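Superantigen-like protein SSL10 (Staphylococcus aureus subsp. aureus, PDB 6LWT) probably blocks classical-pathway complement activation by binding the Fc region of human IgG, and probably inhibits plasma clotting by interacting with prothrombin. Local coordinates at residues L18-E28 with K134-I145; L54-K62 with K179-I187. All coordinates share one frame; numbering follows the deposited sequence.

Both contacts join the N-terminal OB-fold part of the chain to the C-terminal beta-grasp part, the two-domain plan of the staphylococcal toxin family. Contact 1 is the more central, about 7 Å from the middle of the chain to its own centre against about 12 Å for contact 2, and buries nearly twice the surface. It sets a tyrosine-rich helix end and strand on helix 133-148, with rings and side-chain ion pairs. Contact 2 brings two irregular loops together largely through backbone carbonyls, a proline and a water. Their centres are about 18 Å apart, yet they touch where Met183 of 179-187 packs on Tyr21 and Lys134 of contact 1.

Contact 1 of 2, residues L18-E28 with K134-I145; sequences LYRYYTGKTME and KELDYKLRKHLI
Tyr22 and Asp137 meet at the heart of this contact, where the phenol OH gives a hydrogen bond to OD2 of Asp137 at 2.7 Å, on its syn lone pair. With CG anti to the carbonyl carbon (chi1 -76°), the Tyr22 ring is carried to Asp137 and beneath the Arg141 side chain: CD of Arg141 stands 3.5 Å from the Tyr22 ring centroid in a CH-pi contact, and the guanidinium is turned only 11° from the ring plane. Tyr21 CD2 covers the opposite face of the same ring. Tyr22 CB packs on Ile145 CD1 at 3.6 Å. Beyond its CD1, 3.5 Å from CD2 of Tyr138, the two rings meet obliquely, and Thr26 CG2 presses on Tyr138 at CZ, 3.3 Å away. Farther along, Lys139 NZ bridges Glu28 OE1 at 2.7 Å and also pairs with Glu135; this positive charge probably eases the approach of the two glutamates.

The second shell positions these groups. Arg141 grips Asp137 side-on, NE (2.8 Å) and NH1 (2.9 Å) both reaching OD1 in the guanidinium plane, so each carboxylate oxygen has its own task. Tyr22 OH also accepts from Leu178 N, Arg141 NH2 bonds Tyr151 and Ser176, and Lys128 holds the other oxygen of Glu135.

Helix 133-148 thus lies at the domain interface, packed on one side by helix 14-22 and strand 26-30 of the OB-fold part. Within the beta-grasp part, Leu136, Leu140 and Leu144 rest on strand 192-198, Leu144 also on strand 106-110.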
loop_
_atom_site.group_PDB
_atom_site.type_symbol
_atom_site.label_atom_id
_atom_site.label_comp_id
_atom_site.label_asym_id
_atom_site.label_seq_id
_atom_site.Cartn_x
_atom_site.Cartn_y
_atom_site.Cartn_z
ATOM N N LEU A 18 -3.443 -12.484 -6.908
ATOM C CA LEU A 18 -2.673 -11.708 -5.919
ATOM C C LEU A 18 -1.231 -11.511 -6.348
ATOM O O LEU A 18 -0.698 -10.408 -6.236
ATOM C CB LEU A 18 -2.768 -12.349 -4.526
ATOM C CG LEU A 18 -4.160 -12.282 -3.877
ATOM C CD1 LEU A 18 -4.305 -13.253 -2.714
ATOM C CD2 LEU A 18 -4.462 -10.861 -3.420
ATOM N N TYR A 19 -0.615 -12.570 -6.887
ATOM C CA TYR A 19 0.743 -12.490 -7.393
ATOM C C TYR A 19 0.869 -11.417 -8.477
ATOM O O TYR A 19 1.782 -10.581 -8.459
ATOM C CB TYR A 19 1.186 -13.865 -7.937
ATOM C CG TYR A 19 2.502 -13.788 -8.648
ATOM C CD1 TYR A 19 3.665 -13.522 -7.943
ATOM C CD2 TYR A 19 2.587 -13.963 -10.025
ATOM C CE1 TYR A 19 4.881 -13.411 -8.586
ATOM C CE2 TYR A 19 3.803 -13.860 -10.689
ATOM C CZ TYR A 19 4.950 -13.581 -9.965
ATOM O OH TYR A 19 6.172 -13.482 -10.595
ATOM N N ARG A 20 -0.062 -11.450 -9.424
ATOM C CA ARG A 20 -0.049 -10.493 -10.515
ATOM C C ARG A 20 -0.296 -9.066 -10.004
ATOM O O ARG A 20 0.429 -8.160 -10.390
ATOM C CB ARG A 20 -1.043 -10.888 -11.632
ATOM C CG ARG A 20 -0.704 -12.182 -12.392
ATOM C CD ARG A 20 0.765 -12.333 -12.820
ATOM N NE ARG A 20 1.252 -11.278 -13.724
ATOM C CZ ARG A 20 1.105 -11.256 -15.057
ATOM N NH1 ARG A 20 0.474 -12.228 -15.718
ATOM N NH2 ARG A 20 1.597 -10.233 -15.748
ATOM N N TYR A 21 -1.276 -8.886 -9.119
ATOM C CA TYR A 21 -1.596 -7.541 -8.630
ATOM C C TYR A 21 -0.427 -6.899 -7.904
ATOM O O TYR A 21 -0.067 -5.753 -8.174
ATOM C CB TYR A 21 -2.821 -7.560 -7.725
ATOM C CG TYR A 21 -3.207 -6.185 -7.239
ATOM C CD1 TYR A 21 -3.893 -5.293 -8.070
ATOM C CD2 TYR A 21 -2.848 -5.747 -5.958
ATOM C CE1 TYR A 21 -4.233 -4.015 -7.626
ATOM C CE2 TYR A 21 -3.177 -4.472 -5.514
ATOM C CZ TYR A 21 -3.895 -3.621 -6.332
ATOM O OH TYR A 21 -4.229 -2.359 -5.880
ATOM N N TYR A 22 0.177 -7.666 -6.998
ATOM C CA TYR A 22 1.240 -7.174 -6.130
ATOM C C TYR A 22 2.638 -7.207 -6.749
ATOM O O TYR A 22 3.599 -6.817 -6.094
ATOM C CB TYR A 22 1.176 -7.901 -4.768
ATOM C CG TYR A 22 0.057 -7.393 -3.883
ATOM C CD1 TYR A 22 0.143 -6.121 -3.309
ATOM C CD2 TYR A 22 -1.090 -8.163 -3.617
ATOM C CE1 TYR A 22 -0.867 -5.625 -2.515
ATOM C CE2 TYR A 22 -2.123 -7.671 -2.824
ATOM C CZ TYR A 22 -1.997 -6.397 -2.266
ATOM O OH TYR A 22 -2.973 -5.891 -1.451
ATOM N N THR A 23 2.756 -7.626 -8.017
ATOM C CA THR A 23 3.984 -7.418 -8.807
ATOM C C THR A 23 3.694 -6.585 -10.076
ATOM O O THR A 23 4.456 -6.641 -11.038
ATOM C CB THR A 23 4.619 -8.763 -9.221
ATOM O OG1 THR A 23 3.661 -9.548 -9.939
ATOM C CG2 THR A 23 5.054 -9.539 -7.993
ATOM N N GLY A 24 2.604 -5.812 -10.066
ATOM C CA GLY A 24 2.159 -5.044 -11.249
ATOM C C GLY A 24 2.840 -3.692 -11.380
ATOM O O GLY A 24 3.890 -3.442 -10.773
ATOM N N LYS A 25 2.256 -2.824 -12.205
ATOM C CA LYS A 25 2.807 -1.489 -12.450
ATOM C C LYS A 25 2.528 -0.585 -11.267
ATOM O O LYS A 25 1.363 -0.465 -10.845
ATOM C CB LYS A 25 2.172 -0.829 -13.685
ATOM C CG LYS A 25 2.386 -1.550 -15.008
ATOM C CD LYS A 25 2.233 -0.592 -16.199
ATOM C CE LYS A 25 3.534 0.121 -16.577
ATOM N NZ LYS A 25 4.223 -0.495 -17.750
ATOM N N THR A 26 3.582 0.052 -10.758
ATOM C CA THR A 26 3.468 1.067 -9.712
ATOM C C THR A 26 4.377 2.238 -10.015
ATOM O O THR A 26 5.404 2.073 -10.665
ATOM C CB THR A 26 3.862 0.538 -8.310
ATOM O OG1 THR A 26 5.268 0.250 -8.257
ATOM C CG2 THR A 26 3.094 -0.694 -7.969
ATOM N N MET A 27 4.018 3.417 -9.529
ATOM C CA MET A 27 4.874 4.596 -9.642
ATOM C C MET A 27 4.688 5.446 -8.410
ATOM O O MET A 27 3.557 5.611 -7.943
ATOM C CB MET A 27 4.490 5.455 -10.858
ATOM C CG MET A 27 4.540 4.769 -12.211
ATOM S SD MET A 27 4.537 5.973 -13.564
ATOM C CE MET A 27 2.808 6.417 -13.565
ATOM N N GLU A 28 5.795 5.969 -7.880
ATOM C CA GLU A 28 5.749 6.985 -6.835
ATOM C C GLU A 28 5.881 8.328 -7.511
ATOM O O GLU A 28 6.875 8.592 -8.196
ATOM C CB GLU A 28 6.880 6.807 -5.840
ATOM C CG GLU A 28 6.822 5.484 -5.117
ATOM C CD GLU A 28 7.767 5.414 -3.939
ATOM O OE1 GLU A 28 8.501 4.409 -3.839
ATOM O OE2 GLU A 28 7.761 6.354 -3.109
ATOM N N LYS A 134 -2.168 1.859 1.863
ATOM C CA LYS A 134 -2.014 1.314 0.521
ATOM C C LYS A 134 -0.555 1.024 0.140
ATOM O O LYS A 134 -0.228 -0.074 -0.325
ATOM C CB LYS A 134 -2.592 2.307 -0.487
ATOM C CG LYS A 134 -2.463 1.859 -1.918
ATOM C CD LYS A 134 -2.691 3.020 -2.876
ATOM C CE LYS A 134 -2.746 2.527 -4.297
ATOM N NZ LYS A 134 -3.865 1.585 -4.527
ATOM N N GLU A 135 0.304 2.030 0.310
ATOM C CA GLU A 135 1.713 1.909 -0.080
ATOM C C GLU A 135 2.448 0.927 0.825
ATOM O O GLU A 135 3.267 0.131 0.353
ATOM C CB GLU A 135 2.401 3.282 -0.033
ATOM C CG GLU A 135 3.844 3.233 -0.506
ATOM C CD GLU A 135 4.545 4.584 -0.558
ATOM O OE1 GLU A 135 3.883 5.642 -0.598
ATOM O OE2 GLU A 135 5.792 4.576 -0.589
ATOM N N LEU A 136 2.146 0.976 2.119
ATOM C CA LEU A 136 2.778 0.077 3.075
ATOM C C LEU A 136 2.366 -1.369 2.799
ATOM O O LEU A 136 3.213 -2.251 2.699
ATOM C CB LEU A 136 2.457 0.490 4.510
ATOM C CG LEU A 136 3.256 -0.231 5.607
ATOM C CD1 LEU A 136 4.755 -0.264 5.333
ATOM C CD2 LEU A 136 2.961 0.439 6.932
ATOM N N ASP A 137 1.071 -1.582 2.598
ATOM C CA ASP A 137 0.553 -2.896 2.217
ATOM C C ASP A 137 1.255 -3.426 0.971
ATOM O O ASP A 137 1.808 -4.534 0.983
ATOM C CB ASP A 137 -0.956 -2.820 1.984
ATOM C CG ASP A 137 -1.533 -4.091 1.392
ATOM O OD1 ASP A 137 -1.598 -5.127 2.102
ATOM O OD2 ASP A 137 -1.944 -4.055 0.205
ATOM N N TYR A 138 1.238 -2.629 -0.083
ATOM C CA TYR A 138 1.825 -3.039 -1.356
ATOM C C TYR A 138 3.307 -3.376 -1.246
ATOM O O TYR A 138 3.740 -4.437 -1.702
ATOM C CB TYR A 138 1.627 -1.974 -2.430
ATOM C CG TYR A 138 1.951 -2.492 -3.813
ATOM C CD1 TYR A 138 3.270 -2.540 -4.280
ATOM C CD2 TYR A 138 0.941 -2.951 -4.650
ATOM C CE1 TYR A 138 3.559 -3.032 -5.540
ATOM C CE2 TYR A 138 1.224 -3.446 -5.913
ATOM C CZ TYR A 138 2.519 -3.476 -6.352
ATOM O OH TYR A 138 2.779 -3.965 -7.609
ATOM N N LYS A 139 4.080 -2.469 -0.667
ATOM C CA LYS A 139 5.512 -2.668 -0.599
ATOM C C LYS A 139 5.891 -3.820 0.338
ATOM O O LYS A 139 6.850 -4.530 0.057
ATOM C CB LYS A 139 6.227 -1.401 -0.183
ATOM C CG LYS A 139 6.244 -0.370 -1.288
ATOM C CD LYS A 139 7.016 0.851 -0.856
ATOM C CE LYS A 139 7.290 1.735 -2.054
ATOM N NZ LYS A 139 8.111 2.897 -1.648
ATOM N N LEU A 140 5.151 -3.987 1.436
ATOM C CA LEU A 140 5.363 -5.146 2.304
ATOM C C LEU A 140 5.088 -6.459 1.545
ATOM O O LEU A 140 5.883 -7.406 1.638
ATOM C CB LEU A 140 4.526 -5.060 3.579
ATOM C CG LEU A 140 5.069 -4.101 4.648
ATOM C CD1 LEU A 140 4.040 -3.851 5.745
ATOM C CD2 LEU A 140 6.371 -4.656 5.226
ATOM N N ARG A 141 4.006 -6.515 0.769
ATOM C CA ARG A 141 3.729 -7.739 0.026
ATOM C C ARG A 141 4.757 -8.016 -1.049
ATOM O O ARG A 141 5.192 -9.165 -1.197
ATOM C CB ARG A 141 2.318 -7.773 -0.546
ATOM C CG ARG A 141 1.284 -7.721 0.558
ATOM C CD ARG A 141 -0.071 -8.190 0.081
ATOM N NE ARG A 141 -1.178 -7.582 0.850
ATOM C CZ ARG A 141 -2.399 -8.100 0.958
ATOM N NH1 ARG A 141 -3.323 -7.428 1.630
ATOM N NH2 ARG A 141 -2.721 -9.265 0.383
ATOM N N LYS A 142 5.174 -6.983 -1.765
ATOM C CA LYS A 142 6.228 -7.144 -2.775
ATOM C C LYS A 142 7.524 -7.664 -2.168
ATOM O O LYS A 142 8.172 -8.565 -2.738
ATOM C CB LYS A 142 6.484 -5.841 -3.520
ATOM C CG LYS A 142 7.341 -6.016 -4.775
ATOM C CD LYS A 142 7.497 -4.695 -5.516
ATOM C CE LYS A 142 8.535 -3.812 -4.839
ATOM N NZ LYS A 142 8.936 -2.644 -5.677
ATOM N N HIS A 143 7.888 -7.110 -1.011
ATOM C CA HIS A 143 9.011 -7.621 -0.203
ATOM C C HIS A 143 8.874 -9.108 0.120
ATOM O O HIS A 143 9.827 -9.876 -0.075
ATOM C CB HIS A 143 9.159 -6.782 1.078
ATOM C CG HIS A 143 10.311 -7.185 1.947
ATOM N ND1 HIS A 143 10.150 -7.939 3.089
ATOM C CD2 HIS A 143 11.642 -6.950 1.835
ATOM C CE1 HIS A 143 11.326 -8.152 3.644
ATOM N NE2 HIS A 143 12.251 -7.560 2.909
ATOM N N LEU A 144 7.688 -9.532 0.561
ATOM C CA LEU A 144 7.466 -10.922 0.915
ATOM C C LEU A 144 7.425 -11.816 -0.319
ATOM O O LEU A 144 7.841 -12.973 -0.250
ATOM C CB LEU A 144 6.185 -11.087 1.711
ATOM C CG LEU A 144 6.099 -10.353 3.058
ATOM C CD1 LEU A 144 4.687 -10.488 3.584
ATOM C CD2 LEU A 144 7.109 -10.874 4.059
ATOM N N ILE A 145 6.934 -11.284 -1.437
ATOM C CA ILE A 145 6.935 -12.028 -2.713
ATOM C C ILE A 145 8.375 -12.284 -3.152
ATOM O O ILE A 145 8.755 -13.435 -3.413
ATOM C CB ILE A 145 6.166 -11.270 -3.829
ATOM C CG1 ILE A 145 4.660 -11.289 -3.541
ATOM C CG2 ILE A 145 6.438 -11.917 -5.196
ATOM C CD1 ILE A 145 3.862 -10.224 -4.259
HETATM O O HOH W 1 -2.771 -1.029 -4.014
#

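Contact 2 of 2, residues L54-K62 with K179-I187; sequences LLPGNDKSK and KFKYMGEVI
Asp59 and Gly184 meet where the 54-62 loop leans on the 179-187 loop, and the aspartate lays its carboxylate over the glycine backbone. Its CB already points toward 179-187, and CG, anti to the carbonyl carbon (chi1 -44°), is carried onto Gly184, 3.6 Å from the glycine CA. From there the carboxylate spreads along the glycine: OD2 lies 3.3 Å from CA of Gly184, and OD1 the same distance from its carbonyl carbon. At the tip OD2 is also near a water, which accepts from Gly184 N at 2.8 Å and lies close to Lys181 O, so that one water knits both loops. OD1 forms a weak salt bridge with Lys62 NZ, and that ammonium in turn makes a weak hydrogen bond to Gly184 O.

Nearby, Asn58 gives the firmer direct bond, its ND2 reaching Lys181 O at 3.0 Å with an N-H...O angle of 158°; the donor approaches from above the carbonyl plane rather than on a lone pair. Pro56 packs its ring on the 180-184 backbone, CG 3.4 Å from Phe180 O, and Leu54 CD2 lies 4.3 Å from Phe180 CD2.

Two 3-10 turns, 57-59 of the OB-fold part and 180-182 of the beta-grasp part, thus meet at the interface between the domains. Strand 85-93 is touched by both segments: Leu54, Phe180 and Met183 rest on Val89, Val186 on Ile93. Glu185 and Ile187 touch Leu133 of helix 133-148, and beyond Glu185 the chain enters strand 186-188, paired antiparallel with strand 130-132.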
loop_
_atom_site.group_PDB
_atom_site.type_symbol
_atom_site.label_atom_id
_atom_site.label_comp_id
_atom_site.label_asym_id
_atom_site.label_seq_id
_atom_site.Cartn_x
_atom_site.Cartn_y
_atom_site.Cartn_z
ATOM N N LEU A 54 -9.253 7.235 -7.786
ATOM C CA LEU A 54 -10.468 7.114 -7.003
ATOM C C LEU A 54 -10.163 7.432 -5.548
ATOM O O LEU A 54 -9.257 6.822 -4.952
ATOM C CB LEU A 54 -11.046 5.709 -7.123
ATOM C CG LEU A 54 -12.292 5.373 -6.282
ATOM C CD1 LEU A 54 -13.511 6.137 -6.772
ATOM C CD2 LEU A 54 -12.558 3.881 -6.305
ATOM N N LEU A 55 -10.904 8.387 -4.990
ATOM C CA LEU A 55 -10.817 8.731 -3.583
ATOM C C LEU A 55 -11.839 7.870 -2.809
ATOM O O LEU A 55 -13.037 8.071 -2.973
ATOM C CB LEU A 55 -11.093 10.223 -3.383
ATOM C CG LEU A 55 -10.186 11.197 -4.137
ATOM C CD1 LEU A 55 -10.690 12.628 -3.990
ATOM C CD2 LEU A 55 -8.739 11.108 -3.661
ATOM N N PRO A 56 -11.375 6.903 -1.980
ATOM C CA PRO A 56 -12.291 6.093 -1.144
ATOM C C PRO A 56 -13.207 6.942 -0.248
ATOM O O PRO A 56 -12.798 8.020 0.200
ATOM C CB PRO A 56 -11.345 5.279 -0.252
ATOM C CG PRO A 56 -10.020 5.294 -0.940
ATOM C CD PRO A 56 -9.958 6.534 -1.768
ATOM N N GLY A 57 -14.423 6.452 0.007
ATOM C CA GLY A 57 -15.442 7.212 0.754
ATOM C C GLY A 57 -14.965 7.740 2.099
ATOM O O GLY A 57 -15.345 8.842 2.507
ATOM N N ASN A 58 -14.119 6.955 2.774
ATOM C CA ASN A 58 -13.523 7.329 4.073
ATOM C C ASN A 58 -12.675 8.606 4.081
ATOM O O ASN A 58 -12.515 9.223 5.143
ATOM C CB ASN A 58 -12.666 6.173 4.636
ATOM C CG ASN A 58 -13.506 5.030 5.204
ATOM O OD1 ASN A 58 -14.518 5.266 5.854
ATOM N ND2 ASN A 58 -13.073 3.786 4.980
ATOM N N ASP A 59 -12.139 8.995 2.920
ATOM C CA ASP A 59 -11.187 10.112 2.824
ATOM C C ASP A 59 -11.773 11.416 2.260
ATOM O O ASP A 59 -11.018 12.369 2.013
ATOM C CB ASP A 59 -9.994 9.669 1.982
ATOM C CG ASP A 59 -9.531 8.283 2.351
ATOM O OD1 ASP A 59 -9.024 8.105 3.484
ATOM O OD2 ASP A 59 -9.716 7.367 1.521
ATOM N N LYS A 60 -13.098 11.464 2.075
ATOM C CA LYS A 60 -13.773 12.639 1.482
ATOM C C LYS A 60 -13.475 13.961 2.191
ATOM O O LYS A 60 -13.294 14.991 1.536
ATOM C CB LYS A 60 -15.290 12.426 1.388
ATOM C CG LYS A 60 -16.030 12.220 2.713
ATOM C CD LYS A 60 -17.531 12.045 2.485
ATOM C CE LYS A 60 -17.903 10.681 1.898
ATOM N NZ LYS A 60 -18.037 9.618 2.934
ATOM N N SER A 61 -13.408 13.914 3.521
ATOM C CA SER A 61 -13.149 15.106 4.344
ATOM C C SER A 61 -11.816 15.800 4.060
ATOM O O SER A 61 -11.695 17.011 4.270
ATOM C CB SER A 61 -13.217 14.760 5.831
ATOM O OG SER A 61 -14.558 14.720 6.254
ATOM N N LYS A 62 -10.815 15.044 3.616
ATOM C CA LYS A 62 -9.514 15.635 3.281
ATOM C C LYS A 62 -9.534 16.370 1.937
ATOM O O LYS A 62 -8.755 17.316 1.732
ATOM C CB LYS A 62 -8.422 14.561 3.294
ATOM C CG LYS A 62 -8.153 14.019 4.692
ATOM C CD LYS A 62 -7.109 12.909 4.699
ATOM C CE LYS A 62 -7.663 11.636 4.071
ATOM N NZ LYS A 62 -6.768 10.470 4.280
ATOM N N LYS A 179 -8.723 -3.966 0.661
ATOM C CA LYS A 179 -9.930 -3.337 0.125
ATOM C C LYS A 179 -9.732 -1.893 -0.235
ATOM O O LYS A 179 -8.987 -1.166 0.446
ATOM C CB LYS A 179 -11.091 -3.485 1.099
ATOM C CG LYS A 179 -11.496 -4.952 1.199
ATOM C CD LYS A 179 -12.917 -5.094 1.667
ATOM C CE LYS A 179 -13.317 -6.567 1.685
ATOM N NZ LYS A 179 -14.393 -6.734 2.686
ATOM N N PHE A 180 -10.450 -1.454 -1.279
ATOM C CA PHE A 180 -10.345 -0.073 -1.761
ATOM C C PHE A 180 -10.631 0.930 -0.657
ATOM O O PHE A 180 -9.928 1.937 -0.537
ATOM C CB PHE A 180 -11.301 0.203 -2.945
ATOM C CG PHE A 180 -10.878 -0.401 -4.277
ATOM C CD1 PHE A 180 -9.651 -1.032 -4.466
ATOM C CD2 PHE A 180 -11.723 -0.260 -5.386
ATOM C CE1 PHE A 180 -9.290 -1.542 -5.702
ATOM C CE2 PHE A 180 -11.362 -0.765 -6.629
ATOM C CZ PHE A 180 -10.145 -1.413 -6.786
ATOM N N LYS A 181 -11.612 0.620 0.189
ATOM C CA LYS A 181 -12.044 1.542 1.243
ATOM C C LYS A 181 -10.935 1.913 2.242
ATOM O O LYS A 181 -11.062 2.929 2.932
ATOM C CB LYS A 181 -13.262 0.984 2.001
ATOM C CG LYS A 181 -12.977 -0.216 2.897
ATOM C CD LYS A 181 -14.208 -0.660 3.677
ATOM C CE LYS A 181 -14.824 -1.937 3.144
ATOM N NZ LYS A 181 -15.393 -2.755 4.264
ATOM N N TYR A 182 -9.873 1.096 2.320
ATOM C CA TYR A 182 -8.749 1.348 3.231
ATOM C C TYR A 182 -7.509 1.949 2.579
ATOM O O TYR A 182 -6.523 2.201 3.277
ATOM C CB TYR A 182 -8.359 0.041 3.948
ATOM C CG TYR A 182 -9.510 -0.571 4.713
ATOM C CD1 TYR A 182 -10.173 0.164 5.688
ATOM C CD2 TYR A 182 -9.934 -1.885 4.474
ATOM C CE1 TYR A 182 -11.241 -0.381 6.400
ATOM C CE2 TYR A 182 -10.992 -2.444 5.186
ATOM C CZ TYR A 182 -11.654 -1.681 6.135
ATOM O OH TYR A 182 -12.721 -2.188 6.848
ATOM N N MET A 183 -7.557 2.207 1.273
ATOM C CA MET A 183 -6.369 2.640 0.542
ATOM C C MET A 183 -6.061 4.127 0.668
ATOM O O MET A 183 -5.036 4.579 0.165
ATOM C CB MET A 183 -6.481 2.257 -0.934
ATOM C CG MET A 183 -6.322 0.772 -1.144
ATOM S SD MET A 183 -6.501 0.322 -2.859
ATOM C CE MET A 183 -6.109 -1.404 -2.774
ATOM N N GLY A 184 -6.918 4.876 1.347
ATOM C CA GLY A 184 -6.651 6.275 1.605
ATOM C C GLY A 184 -6.089 6.596 2.973
ATOM O O GLY A 184 -5.546 7.684 3.124
ATOM N N GLU A 185 -6.241 5.681 3.947
ATOM C CA GLU A 185 -5.713 5.816 5.332
ATOM C C GLU A 185 -4.248 6.244 5.322
ATOM O O GLU A 185 -3.461 5.609 4.633
ATOM C CB GLU A 185 -5.748 4.459 6.060
ATOM C CG GLU A 185 -7.065 4.042 6.702
ATOM C CD GLU A 185 -7.107 4.186 8.228
ATOM O OE1 GLU A 185 -8.219 4.060 8.758
ATOM O OE2 GLU A 185 -6.076 4.424 8.908
ATOM N N VAL A 186 -3.879 7.237 6.128
ATOM C CA VAL A 186 -2.499 7.761 6.165
ATOM C C VAL A 186 -1.877 7.419 7.511
ATOM O O VAL A 186 -2.500 7.639 8.544
ATOM C CB VAL A 186 -2.455 9.285 5.956
ATOM C CG1 VAL A 186 -1.030 9.818 6.090
ATOM C CG2 VAL A 186 -3.029 9.656 4.596
ATOM N N ILE A 187 -0.666 6.863 7.491
ATOM C CA ILE A 187 0.039 6.472 8.697
ATOM C C ILE A 187 1.263 7.377 8.822
ATOM O O ILE A 187 1.981 7.610 7.857
ATOM C CB ILE A 187 0.476 4.992 8.670
ATOM C CG1 ILE A 187 -0.743 4.065 8.500
ATOM C CG2 ILE A 187 1.254 4.659 9.946
ATOM C CD1 ILE A 187 -0.384 2.636 8.134
HETATM O O HOH W 2 -9.020 4.852 3.180
#